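PDB 6M4K: alpha-amylase from Eisenia fetida, which probably hydrolyses internal alpha-1,4-glucosidic linkages in starch-like polysaccharides, as a calcium-binding glycoside hydrolase of family 13. Local coordinates for residues H386-H398 with Y449-P461. Residues are numbered along the deposited sequence; the frame is centred on the assembly and turned at random. Where two conformers were deposited one is given.
Sequences HRWREMYNMVRFH and YCDVISCDNNRPP
Arg389 reaches from the first turn of helix 389-401 to the carbonyl of Ile453 and holds it side-on with two nitrogens. NE and NH2 each lie 2.9 Å from Ile453 O, which sits only 8° out of the guanidinium plane; NH2 meets a lone pair of Ile453 O in the carbonyl plane, whereas NE comes from above that plane. The chain leaves with CG anti to the backbone N (chi1 -178°) and bends at chi3, which turns this edge onto the oxygen, while Ser454 O lies over one face. One turn on, Asn393 ND2 gives Val452 O a fairly straight bond of 2.9 Å, the acceptor within the amide plane; Cys455 O lies 3.0 Å from the same ND2, but too poorly angled for a hydrogen bond. Arg396 NH2 donates to Asp456 O at 2.9 Å, tilted from both planes. A water donates to both Asn393 OD1 and Asp456 O, and another links Tyr392 OH to Asp456 OD1, which Ser465 OG also meets. The apolar flank is Met394 CG against Ile453 CD1, 3.6 Å apart. A leucine in place of Arg389 would probably leave Ile453 O without the two guanidinium donors and weaken the loop's hold on the helix. Between this catalytic-part helix and the C-terminal all-beta loop, tied by disulfides Cys450-Cys462 and Cys455-Cys469, direct polar bonds thus run from side-chain N-H groups to main-chain oxygens, without a salt bridge.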
ATOM      1  N   HIS A 386      -4.502  10.520  -0.027  1.00 13.67           N
ATOM      2  CA  HIS A 386      -5.727   9.999  -0.624  1.00 13.21           C
ATOM      3  C   HIS A 386      -6.799  11.070  -0.763  1.00 14.07           C
ATOM      4  O   HIS A 386      -7.730  10.897  -1.558  1.00 14.43           O
ATOM      5  CB  HIS A 386      -6.251   8.829   0.211  1.00 14.78           C
ATOM      6  CG  HIS A 386      -6.726   9.231   1.565  1.00 13.48           C
ATOM      7  ND1 HIS A 386      -5.867   9.580   2.587  1.00 14.94           N
ATOM      8  CD2 HIS A 386      -7.979   9.368   2.056  1.00 15.22           C
ATOM      9  CE1 HIS A 386      -6.575   9.904   3.653  1.00 15.50           C
ATOM     10  NE2 HIS A 386      -7.859   9.787   3.357  1.00 16.15           N
ATOM     11  N   ARG A 387      -6.677  12.170  -0.012  1.00 14.64           N
ATOM     12  CA  ARG A 387      -7.560  13.324  -0.127  1.00 15.02           C
ATOM     13  C   ARG A 387      -7.040  14.410  -1.063  1.00 15.97           C
ATOM     14  O   ARG A 387      -7.706  15.443  -1.210  1.00 16.39           O
ATOM     15  CB  ARG A 387      -7.832  13.935   1.252  1.00 14.99           C
ATOM     16  CG  ARG A 387      -8.703  13.112   2.189  1.00 16.00           C
ATOM     17  CD  ARG A 387      -9.473  14.052   3.103  1.00 16.09           C
ATOM     18  NE  ARG A 387     -10.273  13.378   4.114  1.00 17.48           N
ATOM     19  CZ  ARG A 387     -11.264  13.977   4.765  1.00 22.39           C
ATOM     20  NH1 ARG A 387     -11.563  15.241   4.483  1.00 23.36           N
ATOM     21  NH2 ARG A 387     -11.964  13.323   5.682  1.00 20.77           N
ATOM     22  N   TRP A 388      -5.877  14.236  -1.687  1.00 15.27           N
ATOM     23  CA  TRP A 388      -5.437  15.200  -2.688  1.00 15.68           C
ATOM     24  C   TRP A 388      -6.324  15.077  -3.916  1.00 16.26           C
ATOM     25  O   TRP A 388      -6.606  13.969  -4.378  1.00 15.02           O
ATOM     26  CB  TRP A 388      -3.996  14.920  -3.105  1.00 16.93           C
ATOM     27  CG  TRP A 388      -2.943  15.096  -2.040  1.00 15.62           C
ATOM     28  CD1 TRP A 388      -3.129  15.378  -0.720  1.00 17.57           C
ATOM     29  CD2 TRP A 388      -1.530  14.988  -2.233  1.00 15.57           C
ATOM     30  NE1 TRP A 388      -1.907  15.457  -0.072  1.00 18.38           N
ATOM     31  CE2 TRP A 388      -0.913  15.220  -0.988  1.00 17.58           C
ATOM     32  CE3 TRP A 388      -0.727  14.721  -3.346  1.00 17.22           C
ATOM     33  CZ2 TRP A 388       0.470  15.203  -0.829  1.00 18.72           C
ATOM     34  CZ3 TRP A 388       0.645  14.695  -3.185  1.00 17.80           C
ATOM     35  CH2 TRP A 388       1.229  14.934  -1.934  1.00 17.21           C
ATOM     36  N   ARG A 389      -6.736  16.220  -4.475  1.00 15.83           N
ATOM     37  CA  ARG A 389      -7.623  16.188  -5.635  1.00 17.76           C
ATOM     38  C   ARG A 389      -7.009  15.398  -6.784  1.00 16.93           C
ATOM     39  O   ARG A 389      -7.711  14.661  -7.489  1.00 16.99           O
ATOM     40  CB  ARG A 389      -7.970  17.613  -6.093  1.00 18.73           C
ATOM     41  CG  ARG A 389      -8.933  17.669  -7.290  1.00 19.54           C
ATOM     42  CD  ARG A 389      -9.055  19.095  -7.843  1.00 21.84           C
ATOM     43  NE  ARG A 389      -7.773  19.476  -8.416  1.00 21.18           N
ATOM     44  CZ  ARG A 389      -6.882  20.266  -7.833  1.00 24.34           C
ATOM     45  NH1 ARG A 389      -7.138  20.839  -6.660  1.00 25.41           N
ATOM     46  NH2 ARG A 389      -5.722  20.481  -8.446  1.00 22.69           N
ATOM     47  N   GLU A 390      -5.700  15.557  -7.012  1.00 15.68           N
ATOM     48  CA  GLU A 390      -5.056  14.841  -8.103  1.00 18.22           C
ATOM     49  C   GLU A 390      -5.167  13.336  -7.909  1.00 17.80           C
ATOM     50  O   GLU A 390      -5.283  12.589  -8.891  1.00 19.33           O
ATOM     51  CB  GLU A 390      -3.594  15.271  -8.222  1.00 19.47           C
ATOM     52  CG  GLU A 390      -3.394  16.776  -8.494  1.00 19.56           C
ATOM     53  CD  GLU A 390      -3.252  17.631  -7.236  1.00 24.04           C
ATOM     54  OE1 GLU A 390      -3.693  17.229  -6.137  1.00 21.07           O
ATOM     55  OE2 GLU A 390      -2.671  18.735  -7.345  1.00 23.27           O
ATOM     56  N   MET A 391      -5.174  12.882  -6.656  1.00 15.50           N
ATOM     57  CA  MET A 391      -5.335  11.461  -6.366  0.70 15.39           C
ATOM     58  C   MET A 391      -6.790  11.031  -6.475  1.00 14.83           C
ATOM     59  O   MET A 391      -7.113  10.102  -7.211  1.00 14.78           O
ATOM     60  CB  MET A 391      -4.817  11.138  -4.966  0.70 16.48           C
ATOM     61  CG  MET A 391      -3.370  10.740  -4.927  0.70 17.09           C
ATOM     62  SD  MET A 391      -2.296  12.016  -5.611  0.70 18.20           S
ATOM     63  CE  MET A 391      -0.695  11.435  -5.060  0.70 16.06           C
ATOM     64  N   TYR A 392      -7.687  11.683  -5.736  1.00 14.15           N
ATOM     65  CA  TYR A 392      -9.054  11.169  -5.728  1.00 13.82           C
ATOM     66  C   TYR A 392      -9.749  11.346  -7.069  1.00 16.47           C
ATOM     67  O   TYR A 392     -10.581  10.512  -7.437  1.00 13.98           O
ATOM     68  CB  TYR A 392      -9.879  11.655  -4.533  1.00 15.36           C
ATOM     69  CG  TYR A 392     -10.246  13.128  -4.478  1.00 15.91           C
ATOM     70  CD1 TYR A 392     -11.162  13.681  -5.361  1.00 16.24           C
ATOM     71  CD2 TYR A 392      -9.713  13.946  -3.493  1.00 15.32           C
ATOM     72  CE1 TYR A 392     -11.510  15.024  -5.286  1.00 17.63           C
ATOM     73  CE2 TYR A 392     -10.068  15.280  -3.393  1.00 16.28           C
ATOM     74  CZ  TYR A 392     -10.950  15.814  -4.297  1.00 17.57           C
ATOM     75  OH  TYR A 392     -11.288  17.157  -4.202  1.00 20.58           O
ATOM     76  N   ASN A 393      -9.402  12.383  -7.840  1.00 13.97           N
ATOM     77  CA  ASN A 393      -9.995  12.494  -9.167  1.00 15.21           C
ATOM     78  C   ASN A 393      -9.417  11.467 -10.131  1.00 13.39           C
ATOM     79  O   ASN A 393     -10.099  11.051 -11.072  1.00 13.71           O
ATOM     80  CB  ASN A 393      -9.868  13.918  -9.706  1.00 15.11           C
ATOM     81  CG  ASN A 393     -11.040  14.787  -9.301  1.00 18.10           C
ATOM     82  OD1 ASN A 393     -11.939  14.334  -8.589  1.00 18.32           O
ATOM     83  ND2 ASN A 393     -11.047  16.036  -9.760  1.00 18.24           N
ATOM     84  N   MET A 394      -8.173  11.033  -9.909  1.00 14.05           N
ATOM     85  CA  MET A 394      -7.645   9.930 -10.696  1.00 12.27           C
ATOM     86  C   MET A 394      -8.171   8.582 -10.221  1.00 13.52           C
ATOM     87  O   MET A 394      -8.211   7.640 -11.020  1.00 13.66           O
ATOM     88  CB  MET A 394      -6.115   9.952 -10.748  1.00 15.47           C
ATOM     89  CG  MET A 394      -5.554  11.039 -11.671  1.00 16.30           C
ATOM     90  SD  MET A 394      -6.205  10.989 -13.352  1.00 15.96           S
ATOM     91  CE  MET A 394      -5.759   9.321 -13.852  1.00 16.33           C
ATOM     92  N   VAL A 395      -8.591   8.471  -8.960  1.00 13.36           N
ATOM     93  CA  VAL A 395      -9.336   7.285  -8.547  1.00 13.75           C
ATOM     94  C   VAL A 395     -10.677   7.229  -9.262  1.00 14.22           C
ATOM     95  O   VAL A 395     -11.084   6.172  -9.758  1.00 13.76           O
ATOM     96  CB  VAL A 395      -9.476   7.255  -7.018  1.00 13.37           C
ATOM     97  CG1 VAL A 395     -10.512   6.218  -6.554  1.00 14.51           C
ATOM     98  CG2 VAL A 395      -8.108   7.011  -6.376  1.00 14.31           C
ATOM     99  N   ARG A 396     -11.366   8.368  -9.360  1.00 14.00           N
ATOM    100  CA  ARG A 396     -12.592   8.417 -10.149  1.00 15.08           C
ATOM    101  C   ARG A 396     -12.328   8.061 -11.610  1.00 14.47           C
ATOM    102  O   ARG A 396     -13.084   7.283 -12.201  1.00 14.77           O
ATOM    103  CB  ARG A 396     -13.278   9.781  -9.998  1.00 14.83           C
ATOM    104  CG  ARG A 396     -14.607   9.874 -10.749  1.00 16.11           C
ATOM    105  CD  ARG A 396     -15.397  11.101 -10.344  1.00 18.50           C
ATOM    106  NE  ARG A 396     -14.673  12.315 -10.711  1.00 17.61           N
ATOM    107  CZ  ARG A 396     -15.132  13.549 -10.540  1.00 22.47           C
ATOM    108  NH1 ARG A 396     -16.326  13.747  -9.996  1.00 24.79           N
ATOM    109  NH2 ARG A 396     -14.391  14.584 -10.923  1.00 20.50           N
ATOM    110  N   PHE A 397     -11.252   8.599 -12.202  1.00 13.36           N
ATOM    111  CA  PHE A 397     -10.866   8.223 -13.562  1.00 14.09           C
ATOM    112  C   PHE A 397     -10.694   6.714 -13.662  1.00 13.60           C
ATOM    113  O   PHE A 397     -11.240   6.070 -14.559  1.00 14.00           O
ATOM    114  CB  PHE A 397      -9.553   8.938 -13.920  1.00 14.28           C
ATOM    115  CG  PHE A 397      -9.034   8.674 -15.325  1.00 14.42           C
ATOM    116  CD1 PHE A 397      -8.432   7.467 -15.654  1.00 14.36           C
ATOM    117  CD2 PHE A 397      -9.072   9.679 -16.292  1.00 14.93           C
ATOM    118  CE1 PHE A 397      -7.932   7.247 -16.919  1.00 14.61           C
ATOM    119  CE2 PHE A 397      -8.569   9.472 -17.564  1.00 15.09           C
ATOM    120  CZ  PHE A 397      -8.004   8.255 -17.888  1.00 15.08           C
ATOM    121  N   HIS A 398      -9.922   6.143 -12.739  1.00 13.52           N
ATOM    122  CA  HIS A 398      -9.698   4.701 -12.688  1.00 13.34           C
ATOM    123  C   HIS A 398     -11.013   3.939 -12.633  1.00 12.89           C
ATOM    124  O   HIS A 398     -11.193   2.947 -13.348  1.00 14.19           O
ATOM    125  CB  HIS A 398      -8.875   4.427 -11.429  1.00 13.10           C
ATOM    126  CG  HIS A 398      -8.660   2.977 -11.110  1.00 13.05           C
ATOM    127  ND1 HIS A 398      -7.514   2.298 -11.466  1.00 14.90           N
ATOM    128  CD2 HIS A 398      -9.413   2.101 -10.403  1.00 14.21           C
ATOM    129  CE1 HIS A 398      -7.576   1.060 -11.002  1.00 13.50           C
ATOM    130  NE2 HIS A 398      -8.731   0.909 -10.375  1.00 14.67           N
ATOM    131  N   TYR A 449     -15.126  18.681 -22.076  1.00 19.91           N
ATOM    132  CA  TYR A 449     -14.580  17.982 -20.923  1.00 19.51           C
ATOM    133  C   TYR A 449     -13.728  18.926 -20.088  1.00 22.12           C
ATOM    134  O   TYR A 449     -13.148  19.881 -20.607  1.00 23.86           O
ATOM    135  CB  TYR A 449     -13.688  16.822 -21.375  1.00 20.70           C
ATOM    136  CG  TYR A 449     -14.394  15.705 -22.105  1.00 18.69           C
ATOM    137  CD1 TYR A 449     -14.777  15.836 -23.437  1.00 20.20           C
ATOM    138  CD2 TYR A 449     -14.646  14.496 -21.470  1.00 19.55           C
ATOM    139  CE1 TYR A 449     -15.408  14.806 -24.100  1.00 20.78           C
ATOM    140  CE2 TYR A 449     -15.268  13.461 -22.123  1.00 19.02           C
ATOM    141  CZ  TYR A 449     -15.651  13.615 -23.436  1.00 20.69           C
ATOM    142  OH  TYR A 449     -16.267  12.578 -24.080  1.00 21.77           O
ATOM    143  N   CYS A 450     -13.636  18.644 -18.793  1.00 20.31           N
ATOM    144  CA  CYS A 450     -12.750  19.372 -17.900  1.00 21.68           C
ATOM    145  C   CYS A 450     -11.573  18.493 -17.501  1.00 21.39           C
ATOM    146  O   CYS A 450     -11.710  17.273 -17.345  1.00 20.86           O
ATOM    147  CB  CYS A 450     -13.469  19.803 -16.623  1.00 22.70           C
ATOM    148  SG  CYS A 450     -14.998  20.704 -16.900  1.00 26.88           S
ATOM    149  N   ASP A 451     -10.422  19.131 -17.316  1.00 18.79           N
ATOM    150  CA  ASP A 451      -9.243  18.450 -16.800  1.00 18.95           C
ATOM    151  C   ASP A 451      -9.456  18.140 -15.324  1.00 17.33           C
ATOM    152  O   ASP A 451      -9.458  19.044 -14.481  1.00 18.47           O
ATOM    153  CB  ASP A 451      -8.021  19.339 -16.983  1.00 19.96           C
ATOM    154  CG  ASP A 451      -6.840  18.850 -16.187  1.00 20.30           C
ATOM    155  OD1 ASP A 451      -6.663  17.614 -16.100  1.00 19.33           O
ATOM    156  OD2 ASP A 451      -6.097  19.677 -15.628  1.00 21.98           O
ATOM    157  N   VAL A 452      -9.607  16.853 -14.994  1.00 18.37           N
ATOM    158  CA  VAL A 452      -9.892  16.476 -13.612  1.00 17.03           C
ATOM    159  C   VAL A 452      -8.668  16.546 -12.720  1.00 15.19           C
ATOM    160  O   VAL A 452      -8.797  16.422 -11.497  1.00 17.52           O
ATOM    161  CB  VAL A 452     -10.621  15.123 -13.491  1.00 16.40           C
ATOM    162  CG1 VAL A 452     -11.928  15.169 -14.243  1.00 18.30           C
ATOM    163  CG2 VAL A 452      -9.732  13.981 -13.986  1.00 18.20           C
ATOM    164  N   ILE A 453      -7.483  16.765 -13.294  1.00 16.66           N
ATOM    165  CA  ILE A 453      -6.313  17.011 -12.458  1.00 18.13           C
ATOM    166  C   ILE A 453      -6.429  18.369 -11.774  1.00 18.76           C
ATOM    167  O   ILE A 453      -6.121  18.505 -10.588  1.00 18.58           O
ATOM    168  CB  ILE A 453      -5.018  16.897 -13.283  1.00 19.17           C
ATOM    169  CG1 ILE A 453      -4.886  15.501 -13.904  1.00 21.52           C
ATOM    170  CG2 ILE A 453      -3.792  17.229 -12.425  1.00 21.89           C
ATOM    171  CD1 ILE A 453      -4.781  14.385 -12.892  1.00 21.59           C
ATOM    172  N   SER A 454      -6.869  19.391 -12.519  1.00 20.25           N
ATOM    173  CA  SER A 454      -6.941  20.760 -12.012  1.00 20.67           C
ATOM    174  C   SER A 454      -8.345  21.201 -11.620  1.00 19.72           C
ATOM    175  O   SER A 454      -8.478  22.153 -10.839  1.00 21.93           O
ATOM    176  CB  SER A 454      -6.380  21.741 -13.052  1.00 21.23           C
ATOM    177  OG  SER A 454      -7.142  21.752 -14.244  1.00 22.38           O
ATOM    178  N   CYS A 455      -9.384  20.544 -12.122  1.00 19.57           N
ATOM    179  CA  CYS A 455     -10.764  20.946 -11.899  1.00 21.11           C
ATOM    180  C   CYS A 455     -11.478  19.922 -11.027  1.00 23.21           C
ATOM    181  O   CYS A 455     -11.025  18.785 -10.861  1.00 21.59           O
ATOM    182  CB  CYS A 455     -11.506  21.095 -13.229  1.00 21.25           C
ATOM    183  SG  CYS A 455     -10.640  22.141 -14.431  1.00 22.85           S
ATOM    184  N   ASP A 456     -12.618  20.338 -10.473  1.00 22.56           N
ATOM    185  CA  ASP A 456     -13.358  19.476  -9.559  1.00 22.35           C
ATOM    186  C   ASP A 456     -14.213  18.465 -10.306  1.00 20.20           C
ATOM    187  O   ASP A 456     -14.372  17.325  -9.849  1.00 21.50           O
ATOM    188  CB  ASP A 456     -14.247  20.324  -8.653  1.00 22.47           C
ATOM    189  CG  ASP A 456     -13.454  21.279  -7.800  1.00 27.69           C
ATOM    190  OD1 ASP A 456     -12.399  20.876  -7.260  1.00 25.52           O
ATOM    191  OD2 ASP A 456     -13.884  22.445  -7.675  1.00 28.02           O
ATOM    192  N   ASN A 457     -14.770  18.861 -11.444  1.00 20.57           N
ATOM    193  CA  ASN A 457     -15.763  18.080 -12.158  1.00 19.95           C
ATOM    194  C   ASN A 457     -15.212  17.654 -13.514  1.00 22.71           C
ATOM    195  O   ASN A 457     -14.197  18.175 -13.982  1.00 22.78           O
ATOM    196  CB  ASN A 457     -17.048  18.910 -12.318  1.00 22.38           C
ATOM    197  CG  ASN A 457     -17.519  19.497 -10.997  1.00 26.22           C
ATOM    198  OD1 ASN A 457     -17.516  18.817  -9.970  1.00 25.36           O
ATOM    199  ND2 ASN A 457     -17.898  20.772 -11.010  1.00 26.07           N
ATOM    200  N   ASN A 458     -15.875  16.684 -14.138  1.00 21.27           N
ATOM    201  CA  ASN A 458     -15.404  16.169 -15.419  1.00 20.46           C
ATOM    202  C   ASN A 458     -15.998  16.903 -16.617  1.00 21.36           C
ATOM    203  O   ASN A 458     -15.577  16.656 -17.751  1.00 19.63           O
ATOM    204  CB  ASN A 458     -15.703  14.670 -15.543  1.00 21.57           C
ATOM    205  CG  ASN A 458     -17.138  14.395 -15.945  1.00 24.57           C
ATOM    206  OD1 ASN A 458     -18.073  14.716 -15.210  1.00 28.08           O
ATOM    207  ND2 ASN A 458     -17.322  13.807 -17.117  1.00 27.07           N
ATOM    208  N   ARG A 459     -16.966  17.783 -16.391  1.00 23.07           N
ATOM    209  CA  ARG A 459     -17.630  18.520 -17.455  1.00 27.11           C
ATOM    210  C   ARG A 459     -18.081  19.852 -16.882  1.00 25.07           C
ATOM    211  O   ARG A 459     -18.225  19.990 -15.662  1.00 25.34           O
ATOM    212  CB  ARG A 459     -18.835  17.745 -17.991  1.00 26.54           C
ATOM    213  CG  ARG A 459     -19.930  17.550 -16.965  1.00 29.69           C
ATOM    214  CD  ARG A 459     -21.041  16.706 -17.543  1.00 37.61           C
ATOM    215  NE  ARG A 459     -22.081  16.412 -16.564  1.00 40.04           N
ATOM    216  CZ  ARG A 459     -23.122  15.623 -16.811  1.00 43.96           C
ATOM    217  NH1 ARG A 459     -23.247  15.054 -18.002  1.00 39.21           N
ATOM    218  NH2 ARG A 459     -24.031  15.400 -15.871  1.00 43.27           N
ATOM    219  N   PRO A 460     -18.278  20.871 -17.735  1.00 25.75           N
ATOM    220  CA  PRO A 460     -18.673  22.186 -17.226  1.00 27.48           C
ATOM    221  C   PRO A 460     -20.018  22.155 -16.505  1.00 29.73           C
ATOM    222  O   PRO A 460     -20.901  21.399 -16.923  1.00 27.10           O
ATOM    223  CB  PRO A 460     -18.762  23.030 -18.496  1.00 28.11           C
ATOM    224  CG  PRO A 460     -17.781  22.412 -19.391  1.00 31.39           C
ATOM    225  CD  PRO A 460     -17.931  20.931 -19.163  1.00 27.65           C
ATOM    226  N   PRO A 461     -20.166  22.951 -15.431  1.00 28.63           N
ATOM    227  CA  PRO A 461     -19.136  23.845 -14.885  1.00 30.35           C
ATOM    228  C   PRO A 461     -17.994  23.066 -14.238  1.00 26.82           C
ATOM    229  O   PRO A 461     -18.235  22.116 -13.495  1.00 28.38           O
ATOM    230  CB  PRO A 461     -19.897  24.656 -13.830  1.00 30.78           C
ATOM    231  CG  PRO A 461     -21.030  23.777 -13.430  1.00 35.43           C
ATOM    232  CD  PRO A 461     -21.426  23.036 -14.670  1.00 33.23           C
TER
HETATM  233  O   HOH W   1     -12.524  18.230  -6.306  1.00 27.18           O
HETATM  234  O   HOH W   2     -13.877  16.524  -7.552  1.00 39.70           O
HETATM  235  O   HOH W   3     -17.753  16.196  -9.661  1.00 28.33           O